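Local coordinates for protein argonaute (Aquifex aeolicus, PDB 1YVU) that uses short single-stranded DNA guides to recognise complementary RNA targets and cut them with the aid of divalent metal ions, at residues L100-K111 and Y294-I305. Sequence-based numbering, arbitrary orientation.
Sequences LFRDFLTKTKVK and YVKALRDYGWYI
An aromatic cluster built from Phe-101 and Phe-104 on one side and Tyr-294, Tyr-301 and Trp-303 on the other joins the end of the N-terminal domain and the start of linker L1 to linker L2. The helical segments 100-107 and 294-299 cross at 100° with their axes 10.4 Å apart at closest approach, a spacing filled by large side chains. With CG anti to the backbone N (chi1 -177°), the Phe-101 ring reaches out between Trp-303 and Tyr-294, its edge meeting the face of the Trp-303 six-membered ring, centroids 5.0 Å apart; the same ring turns its edge, offset, toward Tyr-294. The indole in turn presents its own edge to a face of Phe-104, with NE1 3.4 Å from CD1 of that ring. A tryptophan suits this place because its wide indole can take one ring edge on a face and still offer an edge of its own. Leu-298, a branched filler, spreads CD1 against Phe-101 and CD2 against CB of Phe-104. Nearer the start of linker L1, Tyr-294 is a knob in a hole formed by Phe-101, Leu-105, Val-110 and Lys-111. Leu-105 CD2 stands 3.8 Å from the tyrosine ring centroid, a CH-pi contact almost on the ring normal, while Val-110 CG1 lies 3.7 Å from CD2 of Tyr-294. The phenol OH hydrogen-bonds to Glu-143, which also forms a salt bridge with Lys-111, whose NZ bonds to the Val-141 carbonyl as well. Replacing this tyrosine by alanine would probably leave a gap beside Leu-105 and Val-110 and cost Glu-143 a hydrogen-bond partner. The Schellman motif at Gly-302, whose positive phi suits a residue without a side chain, turns linker L2 from helix into strand 303-305, which borders strand 9-14 in an antiparallel sheet. At the partly exposed margin, Thr-108 CG2 packs 3.7 Å from CB of Ala-297, whose small side chain suits backbones this near, and Thr-108 OG1 donates a hydrogen bond to Phe-104 O.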
ATOM      1  N   LEU A 100     -21.343  11.791   7.636  1.00 14.86           N
ATOM      2  CA  LEU A 100     -21.971  12.560   8.712  1.00 17.15           C
ATOM      3  C   LEU A 100     -21.080  12.593   9.981  1.00 16.67           C
ATOM      4  O   LEU A 100     -20.765  13.675  10.469  1.00 11.73           O
ATOM      5  CB  LEU A 100     -23.376  12.016   9.011  1.00 15.92           C
ATOM      6  CG  LEU A 100     -24.247  12.986   9.820  1.00 21.12           C
ATOM      7  CD1 LEU A 100     -24.945  13.898   8.861  1.00 20.29           C
ATOM      8  CD2 LEU A 100     -25.261  12.267  10.732  1.00  8.50           C
ATOM      9  N   PHE A 101     -20.575  11.435  10.422  1.00 14.44           N
ATOM     10  CA  PHE A 101     -19.708  11.364  11.607  1.00 18.46           C
ATOM     11  C   PHE A 101     -18.505  12.316  11.534  1.00 24.86           C
ATOM     12  O   PHE A 101     -18.252  13.064  12.480  1.00 22.17           O
ATOM     13  CB  PHE A 101     -19.219   9.921  11.840  1.00 20.16           C
ATOM     14  CG  PHE A 101     -18.361   9.733  13.098  1.00 25.48           C
ATOM     15  CD1 PHE A 101     -18.926   9.830  14.400  1.00 19.31           C
ATOM     16  CD2 PHE A 101     -16.986   9.456  12.990  1.00 26.12           C
ATOM     17  CE1 PHE A 101     -18.118   9.651  15.579  1.00 20.77           C
ATOM     18  CE2 PHE A 101     -16.169   9.278  14.163  1.00 25.13           C
ATOM     19  CZ  PHE A 101     -16.741   9.377  15.454  1.00 24.71           C
ATOM     20  N   ARG A 102     -17.800  12.293  10.398  1.00 26.42           N
ATOM     21  CA  ARG A 102     -16.607  13.112  10.159  1.00 28.91           C
ATOM     22  C   ARG A 102     -16.827  14.605  10.332  1.00 26.95           C
ATOM     23  O   ARG A 102     -16.054  15.299  10.988  1.00 29.38           O
ATOM     24  CB  ARG A 102     -16.067  12.857   8.760  1.00 30.32           C
ATOM     25  CG  ARG A 102     -15.279  11.580   8.625  1.00 30.82           C
ATOM     26  CD  ARG A 102     -14.626  11.516   7.260  1.00 39.26           C
ATOM     27  NE  ARG A 102     -13.712  10.376   7.172  1.00 44.56           N
ATOM     28  CZ  ARG A 102     -13.316   9.801   6.035  1.00 46.39           C
ATOM     29  NH1 ARG A 102     -13.747  10.255   4.858  1.00 46.35           N
ATOM     30  NH2 ARG A 102     -12.515   8.738   6.076  1.00 44.24           N
ATOM     31  N   ASP A 103     -17.940  15.069   9.790  1.00 27.11           N
ATOM     32  CA  ASP A 103     -18.339  16.466   9.850  1.00 23.31           C
ATOM     33  C   ASP A 103     -18.676  16.888  11.265  1.00 20.97           C
ATOM     34  O   ASP A 103     -18.711  18.071  11.581  1.00 12.78           O
ATOM     35  CB  ASP A 103     -19.521  16.708   8.907  1.00 35.58           C
ATOM     36  CG  ASP A 103     -19.147  16.551   7.405  1.00 45.80           C
ATOM     37  OD1 ASP A 103     -17.939  16.393   7.058  1.00 45.44           O
ATOM     38  OD2 ASP A 103     -20.077  16.592   6.561  1.00 42.57           O
ATOM     39  N   PHE A 104     -18.927  15.909  12.121  1.00 22.06           N
ATOM     40  CA  PHE A 104     -19.196  16.212  13.513  1.00 27.45           C
ATOM     41  C   PHE A 104     -17.881  16.444  14.216  1.00 28.46           C
ATOM     42  O   PHE A 104     -17.768  17.385  14.979  1.00 32.68           O
ATOM     43  CB  PHE A 104     -19.958  15.087  14.188  1.00 28.47           C
ATOM     44  CG  PHE A 104     -21.425  15.272  14.158  1.00 24.02           C
ATOM     45  CD1 PHE A 104     -22.194  14.623  13.203  1.00 24.66           C
ATOM     46  CD2 PHE A 104     -22.050  16.112  15.090  1.00 28.96           C
ATOM     47  CE1 PHE A 104     -23.579  14.800  13.159  1.00 23.68           C
ATOM     48  CE2 PHE A 104     -23.443  16.298  15.062  1.00 20.01           C
ATOM     49  CZ  PHE A 104     -24.212  15.641  14.092  1.00 28.74           C
ATOM     50  N   LEU A 105     -16.867  15.642  13.876  1.00 31.54           N
ATOM     51  CA  LEU A 105     -15.510  15.745  14.451  1.00 30.11           C
ATOM     52  C   LEU A 105     -14.860  17.079  14.095  1.00 30.54           C
ATOM     53  O   LEU A 105     -13.967  17.580  14.790  1.00 28.77           O
ATOM     54  CB  LEU A 105     -14.626  14.618  13.905  1.00 23.34           C
ATOM     55  CG  LEU A 105     -15.168  13.202  14.016  1.00 15.58           C
ATOM     56  CD1 LEU A 105     -14.132  12.262  13.504  1.00  6.60           C
ATOM     57  CD2 LEU A 105     -15.522  12.871  15.466  1.00 19.96           C
ATOM     58  N   THR A 106     -15.333  17.620  12.979  1.00 29.04           N
ATOM     59  CA  THR A 106     -14.865  18.866  12.430  1.00 32.38           C
ATOM     60  C   THR A 106     -15.579  20.022  13.087  1.00 34.62           C
ATOM     61  O   THR A 106     -14.936  20.828  13.727  1.00 41.19           O
ATOM     62  CB  THR A 106     -15.058  18.860  10.902  1.00 31.34           C
ATOM     63  OG1 THR A 106     -14.171  17.883  10.326  1.00 26.68           O
ATOM     64  CG2 THR A 106     -14.806  20.248  10.296  1.00 30.85           C
ATOM     65  N   LYS A 107     -16.907  20.072  12.965  1.00 46.78           N
ATOM     66  CA  LYS A 107     -17.728  21.139  13.557  1.00 45.42           C
ATOM     67  C   LYS A 107     -17.641  21.242  15.089  1.00 44.15           C
ATOM     68  O   LYS A 107     -17.827  22.336  15.627  1.00 47.64           O
ATOM     69  CB  LYS A 107     -19.186  21.038  13.066  1.00 42.17           C
ATOM     70  CG  LYS A 107     -20.085  22.276  13.342  1.00 49.41           C
ATOM     71  CD  LYS A 107     -19.463  23.633  12.899  1.00 47.69           C
ATOM     72  CE  LYS A 107     -20.426  24.786  13.175  1.00 49.72           C
ATOM     73  NZ  LYS A 107     -19.782  26.114  13.036  1.00 46.25           N
ATOM     74  N   THR A 108     -17.280  20.140  15.761  1.00 43.33           N
ATOM     75  CA  THR A 108     -17.128  20.109  17.223  1.00 44.44           C
ATOM     76  C   THR A 108     -15.656  20.287  17.573  1.00 44.00           C
ATOM     77  O   THR A 108     -15.278  20.254  18.746  1.00 43.97           O
ATOM     78  CB  THR A 108     -17.653  18.792  17.844  1.00 43.67           C
ATOM     79  OG1 THR A 108     -18.823  18.387  17.136  1.00 43.82           O
ATOM     80  CG2 THR A 108     -18.085  19.003  19.289  1.00 47.84           C
ATOM     81  N   LYS A 109     -14.829  20.403  16.526  1.00 52.24           N
ATOM     82  CA  LYS A 109     -13.365  20.604  16.599  1.00 54.37           C
ATOM     83  C   LYS A 109     -12.591  19.733  17.596  1.00 51.13           C
ATOM     84  O   LYS A 109     -11.499  20.098  18.037  1.00 51.15           O
ATOM     85  CB  LYS A 109     -13.062  22.097  16.820  1.00 52.91           C
ATOM     86  CG  LYS A 109     -13.562  22.987  15.687  1.00 60.89           C
ATOM     87  CD  LYS A 109     -13.582  24.445  16.073  1.00 67.97           C
ATOM     88  CE  LYS A 109     -14.450  25.222  15.112  1.00 66.47           C
ATOM     89  NZ  LYS A 109     -14.473  26.653  15.498  1.00 70.17           N
ATOM     90  N   VAL A 110     -13.143  18.548  17.876  1.00 49.13           N
ATOM     91  CA  VAL A 110     -12.590  17.584  18.829  1.00 47.25           C
ATOM     92  C   VAL A 110     -11.278  16.908  18.403  1.00 44.50           C
ATOM     93  O   VAL A 110     -10.458  16.530  19.243  1.00 40.72           O
ATOM     94  CB  VAL A 110     -13.681  16.574  19.237  1.00 43.32           C
ATOM     95  CG1 VAL A 110     -14.141  15.769  18.040  1.00 40.54           C
ATOM     96  CG2 VAL A 110     -13.237  15.717  20.441  1.00 41.34           C
ATOM     97  N   LYS A 111     -11.062  16.822  17.097  1.00 45.57           N
ATOM     98  CA  LYS A 111      -9.831  16.246  16.574  1.00 47.50           C
ATOM     99  C   LYS A 111      -8.759  17.354  16.651  1.00 43.62           C
ATOM    100  O   LYS A 111      -7.572  17.085  16.826  1.00 44.98           O
ATOM    101  CB  LYS A 111     -10.037  15.750  15.142  1.00 50.05           C
ATOM    102  CG  LYS A 111      -9.115  14.589  14.790  1.00 48.61           C
ATOM    103  CD  LYS A 111      -8.916  14.366  13.281  1.00 46.64           C
ATOM    104  CE  LYS A 111     -10.167  13.849  12.592  1.00 39.51           C
ATOM    105  NZ  LYS A 111      -9.752  12.947  11.511  1.00 35.27           N
ATOM    106  N   TYR A 294     -14.353  11.986  21.865  1.00 48.73           N
ATOM    107  CA  TYR A 294     -15.360  12.011  20.803  1.00 45.42           C
ATOM    108  C   TYR A 294     -16.728  11.819  21.444  1.00 43.90           C
ATOM    109  O   TYR A 294     -17.675  12.517  21.093  1.00 44.27           O
ATOM    110  CB  TYR A 294     -15.147  10.877  19.774  1.00 41.37           C
ATOM    111  CG  TYR A 294     -14.050  11.054  18.740  1.00 33.22           C
ATOM    112  CD1 TYR A 294     -13.750  10.025  17.827  1.00 19.87           C
ATOM    113  CD2 TYR A 294     -13.281  12.235  18.680  1.00 37.96           C
ATOM    114  CE1 TYR A 294     -12.697  10.181  16.885  1.00 27.75           C
ATOM    115  CE2 TYR A 294     -12.230  12.406  17.740  1.00 30.58           C
ATOM    116  CZ  TYR A 294     -11.945  11.385  16.857  1.00 29.29           C
ATOM    117  OH  TYR A 294     -10.917  11.584  15.985  1.00 23.52           O
ATOM    118  N   VAL A 295     -16.787  10.939  22.448  1.00 43.77           N
ATOM    119  CA  VAL A 295     -18.038  10.636  23.128  1.00 44.14           C
ATOM    120  C   VAL A 295     -18.553  11.794  23.975  1.00 44.92           C
ATOM    121  O   VAL A 295     -19.764  11.901  24.156  1.00 48.42           O
ATOM    122  CB  VAL A 295     -17.987   9.330  23.976  1.00 45.60           C
ATOM    123  CG1 VAL A 295     -19.412   8.764  24.144  1.00 53.06           C
ATOM    124  CG2 VAL A 295     -17.140   8.268  23.307  1.00 46.57           C
ATOM    125  N   LYS A 296     -17.663  12.676  24.455  1.00 48.98           N
ATOM    126  CA  LYS A 296     -18.078  13.856  25.255  1.00 43.27           C
ATOM    127  C   LYS A 296     -18.714  14.842  24.280  1.00 43.26           C
ATOM    128  O   LYS A 296     -19.855  15.325  24.441  1.00 42.39           O
ATOM    129  CB  LYS A 296     -16.871  14.603  25.849  1.00 54.50           C
ATOM    130  CG  LYS A 296     -16.362  14.197  27.213  1.00 56.56           C
ATOM    131  CD  LYS A 296     -15.537  15.362  27.808  1.00 56.93           C
ATOM    132  CE  LYS A 296     -15.038  15.031  29.213  1.00 59.79           C
ATOM    133  NZ  LYS A 296     -14.796  16.248  30.041  1.00 64.26           N
ATOM    134  N   ALA A 297     -17.947  15.023  23.209  1.00 39.37           N
ATOM    135  CA  ALA A 297     -18.231  15.924  22.128  1.00 35.57           C
ATOM    136  C   ALA A 297     -19.435  15.584  21.296  1.00 37.24           C
ATOM    137  O   ALA A 297     -20.014  16.488  20.682  1.00 37.12           O
ATOM    138  CB  ALA A 297     -17.018  15.996  21.247  1.00 37.86           C
ATOM    139  N   LEU A 298     -19.790  14.291  21.249  1.00 31.41           N
ATOM    140  CA  LEU A 298     -20.894  13.828  20.403  1.00 28.49           C
ATOM    141  C   LEU A 298     -22.134  13.103  20.982  1.00 24.92           C
ATOM    142  O   LEU A 298     -23.120  12.891  20.254  1.00 22.29           O
ATOM    143  CB  LEU A 298     -20.319  13.037  19.218  1.00 24.01           C
ATOM    144  CG  LEU A 298     -19.126  13.488  18.347  1.00 23.68           C
ATOM    145  CD1 LEU A 298     -19.063  12.620  17.130  1.00 25.34           C
ATOM    146  CD2 LEU A 298     -19.213  14.920  17.884  1.00 24.14           C
ATOM    147  N   ARG A 299     -22.106  12.774  22.278  1.00 29.00           N
ATOM    148  CA  ARG A 299     -23.212  12.094  23.001  1.00 36.42           C
ATOM    149  C   ARG A 299     -24.500  12.913  22.949  1.00 36.92           C
ATOM    150  O   ARG A 299     -25.605  12.385  22.836  1.00 36.87           O
ATOM    151  CB  ARG A 299     -22.842  11.955  24.482  1.00 39.17           C
ATOM    152  CG  ARG A 299     -22.953  10.567  25.106  1.00 43.42           C
ATOM    153  CD  ARG A 299     -22.687  10.663  26.626  1.00 52.71           C
ATOM    154  NE  ARG A 299     -21.312  11.083  26.989  1.00 54.64           N
ATOM    155  CZ  ARG A 299     -20.967  11.956  27.955  1.00 57.57           C
ATOM    156  NH1 ARG A 299     -21.880  12.582  28.703  1.00 63.86           N
ATOM    157  NH2 ARG A 299     -19.686  12.102  28.277  1.00 53.90           N
ATOM    158  N   ASP A 300     -24.306  14.224  23.055  1.00 43.00           N
ATOM    159  CA  ASP A 300     -25.364  15.223  23.047  1.00 37.81           C
ATOM    160  C   ASP A 300     -25.950  15.395  21.652  1.00 32.95           C
ATOM    161  O   ASP A 300     -27.093  15.826  21.484  1.00 33.45           O
ATOM    162  CB  ASP A 300     -24.790  16.546  23.577  1.00 45.28           C
ATOM    163  CG  ASP A 300     -24.362  16.459  25.062  1.00 50.37           C
ATOM    164  OD1 ASP A 300     -24.581  15.412  25.722  1.00 50.27           O
ATOM    165  OD2 ASP A 300     -23.836  17.465  25.590  1.00 56.76           O
ATOM    166  N   TYR A 301     -25.190  14.937  20.661  1.00 31.40           N
ATOM    167  CA  TYR A 301     -25.582  15.045  19.257  1.00 30.62           C
ATOM    168  C   TYR A 301     -26.236  13.771  18.760  1.00 27.35           C
ATOM    169  O   TYR A 301     -26.734  13.706  17.632  1.00 20.96           O
ATOM    170  CB  TYR A 301     -24.370  15.469  18.428  1.00 24.14           C
ATOM    171  CG  TYR A 301     -23.887  16.850  18.840  1.00 32.05           C
ATOM    172  CD1 TYR A 301     -22.982  17.014  19.907  1.00 31.36           C
ATOM    173  CD2 TYR A 301     -24.426  18.020  18.244  1.00 32.89           C
ATOM    174  CE1 TYR A 301     -22.631  18.309  20.389  1.00 32.21           C
ATOM    175  CE2 TYR A 301     -24.076  19.330  18.721  1.00 33.36           C
ATOM    176  CZ  TYR A 301     -23.188  19.458  19.796  1.00 34.48           C
ATOM    177  OH  TYR A 301     -22.920  20.701  20.324  1.00 34.31           O
ATOM    178  N   GLY A 302     -26.301  12.802  19.673  1.00 28.01           N
ATOM    179  CA  GLY A 302     -26.916  11.507  19.421  1.00 29.84           C
ATOM    180  C   GLY A 302     -26.004  10.351  19.052  1.00 25.16           C
ATOM    181  O   GLY A 302     -26.495   9.303  18.628  1.00 23.35           O
ATOM    182  N   TRP A 303     -24.694  10.512  19.248  1.00 26.27           N
ATOM    183  CA  TRP A 303     -23.712   9.480  18.903  1.00 23.72           C
ATOM    184  C   TRP A 303     -23.207   8.594  20.034  1.00 26.56           C
ATOM    185  O   TRP A 303     -22.808   9.083  21.091  1.00 26.42           O
ATOM    186  CB  TRP A 303     -22.484  10.110  18.253  1.00 22.49           C
ATOM    187  CG  TRP A 303     -22.690  10.654  16.907  1.00 23.32           C
ATOM    188  CD1 TRP A 303     -22.969  11.939  16.598  1.00 24.94           C
ATOM    189  CD2 TRP A 303     -22.608   9.938  15.650  1.00 26.31           C
ATOM    190  NE1 TRP A 303     -23.059  12.090  15.233  1.00 27.08           N
ATOM    191  CE2 TRP A 303     -22.838  10.887  14.622  1.00 21.22           C
ATOM    192  CE3 TRP A 303     -22.350   8.589  15.298  1.00 27.99           C
ATOM    193  CZ2 TRP A 303     -22.840  10.537  13.249  1.00 18.18           C
ATOM    194  CZ3 TRP A 303     -22.356   8.230  13.906  1.00 19.58           C
ATOM    195  CH2 TRP A 303     -22.600   9.222  12.909  1.00 19.09           C
ATOM    196  N   TYR A 304     -23.152   7.293  19.756  1.00 25.26           N
ATOM    197  CA  TYR A 304     -22.642   6.308  20.695  1.00 21.98           C
ATOM    198  C   TYR A 304     -21.537   5.565  19.985  1.00 24.14           C
ATOM    199  O   TYR A 304     -21.632   5.290  18.788  1.00 28.76           O
ATOM    200  CB  TYR A 304     -23.703   5.293  21.084  1.00 26.39           C
ATOM    201  CG  TYR A 304     -23.208   4.240  22.050  1.00 15.29           C
ATOM    202  CD1 TYR A 304     -23.010   4.564  23.407  1.00 16.56           C
ATOM    203  CD2 TYR A 304     -22.976   2.902  21.630  1.00 11.96           C
ATOM    204  CE1 TYR A 304     -22.603   3.596  24.342  1.00 24.50           C
ATOM    205  CE2 TYR A 304     -22.557   1.903  22.566  1.00 27.71           C
ATOM    206  CZ  TYR A 304     -22.377   2.272  23.924  1.00 31.81           C
ATOM    207  OH  TYR A 304     -21.978   1.350  24.870  1.00 37.26           O
ATOM    208  N   ILE A 305     -20.485   5.274  20.745  1.00 22.04           N
ATOM    209  CA  ILE A 305     -19.333   4.529  20.283  1.00 24.94           C
ATOM    210  C   ILE A 305     -19.045   3.560  21.429  1.00 24.30           C
ATOM    211  O   ILE A 305     -18.946   3.970  22.599  1.00 21.93           O
ATOM    212  CB  ILE A 305     -18.073   5.440  20.011  1.00 26.30           C
ATOM    213  CG1 ILE A 305     -18.391   6.574  19.002  1.00 22.30           C
ATOM    214  CG2 ILE A 305     -16.924   4.579  19.421  1.00 23.14           C
ATOM    215  CD1 ILE A 305     -17.278   7.573  18.762  1.00 17.20           C
TER